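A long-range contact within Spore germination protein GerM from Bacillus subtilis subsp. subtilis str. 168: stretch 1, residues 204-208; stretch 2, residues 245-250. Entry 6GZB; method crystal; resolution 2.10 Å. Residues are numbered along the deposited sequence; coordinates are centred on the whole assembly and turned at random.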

# COMPACT_ATOMS: atom_id res chain seq x y z
N TYR A 204 -5.70 -2.38 -4.36
CA TYR A 204 -5.39 -0.99 -4.70
C TYR A 204 -6.47 -0.38 -5.57
O TYR A 204 -6.85 -0.94 -6.60
N TYR A 205 -6.98 0.77 -5.15
CA TYR A 205 -7.90 1.53 -5.95
C TYR A 205 -7.28 2.85 -6.35
O TYR A 205 -6.20 3.21 -5.87
N LEU A 206 -7.97 3.56 -7.22
CA LEU A 206 -7.43 4.77 -7.83
C LEU A 206 -8.04 6.00 -7.16
O LEU A 206 -9.19 5.99 -6.74
N ALA A 207 -7.19 6.97 -6.86
CA ALA A 207 -7.64 8.27 -6.40
C ALA A 207 -6.95 9.33 -7.25
O ALA A 207 -6.04 9.03 -8.01
N GLU A 208 -7.38 10.58 -7.12
CA GLU A 208 -6.68 11.64 -7.81
C GLU A 208 -6.92 12.98 -7.16
O GLU A 208 -7.93 13.20 -6.50
N SER A 245 -16.45 7.10 -1.52
CA SER A 245 -15.28 6.75 -0.71
C SER A 245 -14.08 7.62 -1.06
O SER A 245 -13.02 7.51 -0.45
N GLY A 246 -14.23 8.42 -2.09
CA GLY A 246 -13.16 9.23 -2.58
C GLY A 246 -12.26 8.42 -3.50
O GLY A 246 -11.24 8.87 -3.89
N LEU A 247 -12.68 7.22 -3.85
CA LEU A 247 -11.93 6.33 -4.70
C LEU A 247 -12.69 5.92 -5.94
O LEU A 247 -13.88 6.00 -6.01
N LEU A 248 -11.96 5.46 -6.93
CA LEU A 248 -12.57 4.97 -8.13
C LEU A 248 -11.86 3.73 -8.63
O LEU A 248 -10.83 3.36 -8.13
N THR A 249 -12.45 3.07 -9.59
CA THR A 249 -11.86 1.91 -10.24
C THR A 249 -11.93 2.18 -11.73
O THR A 249 -12.86 2.80 -12.18
N ASP A 250 -10.93 1.77 -12.48
CA ASP A 250 -11.01 1.95 -13.90
C ASP A 250 -11.44 0.65 -14.52
O ASP A 250 -11.48 0.53 -15.70

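Packing of strand residues 204-208 of GerM against the segment 245-250, two stretches of one chain whose touching residues lie at least 39 positions apart in sequence. The contact is small, burying 380 Å² summed over both sides, and it is organised around a single antiparallel bridge between Leu206 and Leu248, whose CA atoms lie 5.2 Å apart. Tyr204, at the start of the stretch, is buried but takes no part: its nearest side-chain approach is Tyr204 CB to Leu248 O, 8.5 Å (chi1 m), and its OH is hydrogen-bonded elsewhere in the structure.

Tyr205 is the residue of these five whose CA-to-CB bond points toward the other segment. Its CB lies 3.7 Å from Leu248 O and 4.1 Å from Leu247 CD1, the latter an apolar contact; chi1 m and chi2 at -74° then set the ring. Thr249 approaches the edge of the ring, near its plane, with its OG1 4.4 Å from Tyr205 CD1; Thr249 (chi1 t) points its CB sideways. Tyr205 OH and Thr249 OG1 are hydrogen-bonded elsewhere in the structure.

Leu206 carries the bridge through its backbone. Leu206 N donates to Leu248 O at 3.0 Å, and Leu248 N donates back to Leu206 O at 2.8 Å; N-H...O angles of 160° and 163° make both bonds nearly straight. Leu206 O also receives a CA-H...O contact from Leu247 CA at 3.4 Å, so one carbonyl meets two consecutive residues of the segment. The side chains of the bridged pair both leave sideways and meet beside the bridge, Leu206 CD2 lying 4.0 Å from Leu248 CD1. Leu206 is a regular t,p rotamer, whereas Leu248 has chi1 at 19°, between wells, with chi2 t. Each of these leucines has 83 Å² covered by the other stretch, the joint largest area of any residue here, although Leu206 is buried in the assembly and Leu248 remains exposed.

Ala207 also points its CB sideways, and its methyl CB packs 4.0 Å from Leu247 CD2 and 4.1 Å from Gly246 O. Leu247 (m,t) thus offers CD1 to Tyr205 and CD2 to Ala207, reaching the residues before and after Leu206. Its own N donates to Ser245 OG (chi1 p), Leu247 N to Ser245 OG 3.3 Å, a bond within the segment. Gly246 has phi/psi of 83/8, where a CB would jam against the carbonyl O of the preceding residue; the backbone itself calls for glycine.

At Glu208 the direct pairing gives way to water. Water 1 accepts from Glu208 N at 2.8 Å and donates to Gly246 O, also at 2.8 Å, bridging the two backbones beyond the leucine pair. The Glu208 side chain (chi1 p, chi2 t) leaves sideways and comes no nearer than 5.1 Å, Glu208 CG to Leu248 CD1; the residue touches a crystal neighbour.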

# COMPACT_ATOMS: atom_id res chain seq x y z
CB TYR A 204 -4.04 -0.88 -5.40
CG TYR A 204 -2.86 -0.96 -4.47
CD1 TYR A 204 -2.35 -2.18 -4.06
CD2 TYR A 204 -2.23 0.18 -4.04
CE1 TYR A 204 -1.23 -2.25 -3.24
CE2 TYR A 204 -1.12 0.14 -3.22
CZ TYR A 204 -0.64 -1.08 -2.80
OH TYR A 204 0.47 -1.12 -1.98
CB TYR A 205 -9.21 1.77 -5.18
CG TYR A 205 -9.94 0.50 -4.86
CD1 TYR A 205 -10.62 -0.19 -5.85
CD2 TYR A 205 -9.95 -0.01 -3.58
CE1 TYR A 205 -11.32 -1.36 -5.55
CE2 TYR A 205 -10.61 -1.19 -3.28
CZ TYR A 205 -11.31 -1.84 -4.26
OH TYR A 205 -11.96 -3.01 -3.95
CB LEU A 206 -7.74 4.74 -9.32
CG LEU A 206 -7.20 5.84 -10.23
CD1 LEU A 206 -5.69 5.75 -10.37
CD2 LEU A 206 -7.87 5.76 -11.59
CB ALA A 207 -7.30 8.48 -4.94
CB GLU A 208 -7.05 11.69 -9.29
CG GLU A 208 -8.50 11.99 -9.57
CD GLU A 208 -8.69 12.60 -10.95
OE1 GLU A 208 -7.93 12.22 -11.87
OE2 GLU A 208 -9.57 13.47 -11.10
CB SER A 245 -14.90 5.28 -0.96
OG SER A 245 -14.63 5.06 -2.34
CB LEU A 247 -11.56 5.07 -3.95
CG LEU A 247 -10.76 5.16 -2.67
CD1 LEU A 247 -10.67 3.83 -1.96
CD2 LEU A 247 -9.41 5.80 -2.90
CB LEU A 248 -12.53 6.03 -9.19
CG LEU A 248 -11.51 7.12 -8.94
CD1 LEU A 248 -11.10 7.63 -10.27
CD2 LEU A 248 -11.98 8.28 -8.09
CB THR A 249 -12.58 0.58 -9.91
OG1 THR A 249 -11.70 -0.53 -10.11
CG2 THR A 249 -13.73 0.37 -10.79
CB ASP A 250 -9.71 2.46 -14.50
CG ASP A 250 -9.91 3.11 -15.88
OD1 ASP A 250 -10.90 3.81 -16.09
OD2 ASP A 250 -9.08 2.91 -16.77
O HOH W 1 -9.70 10.52 -5.56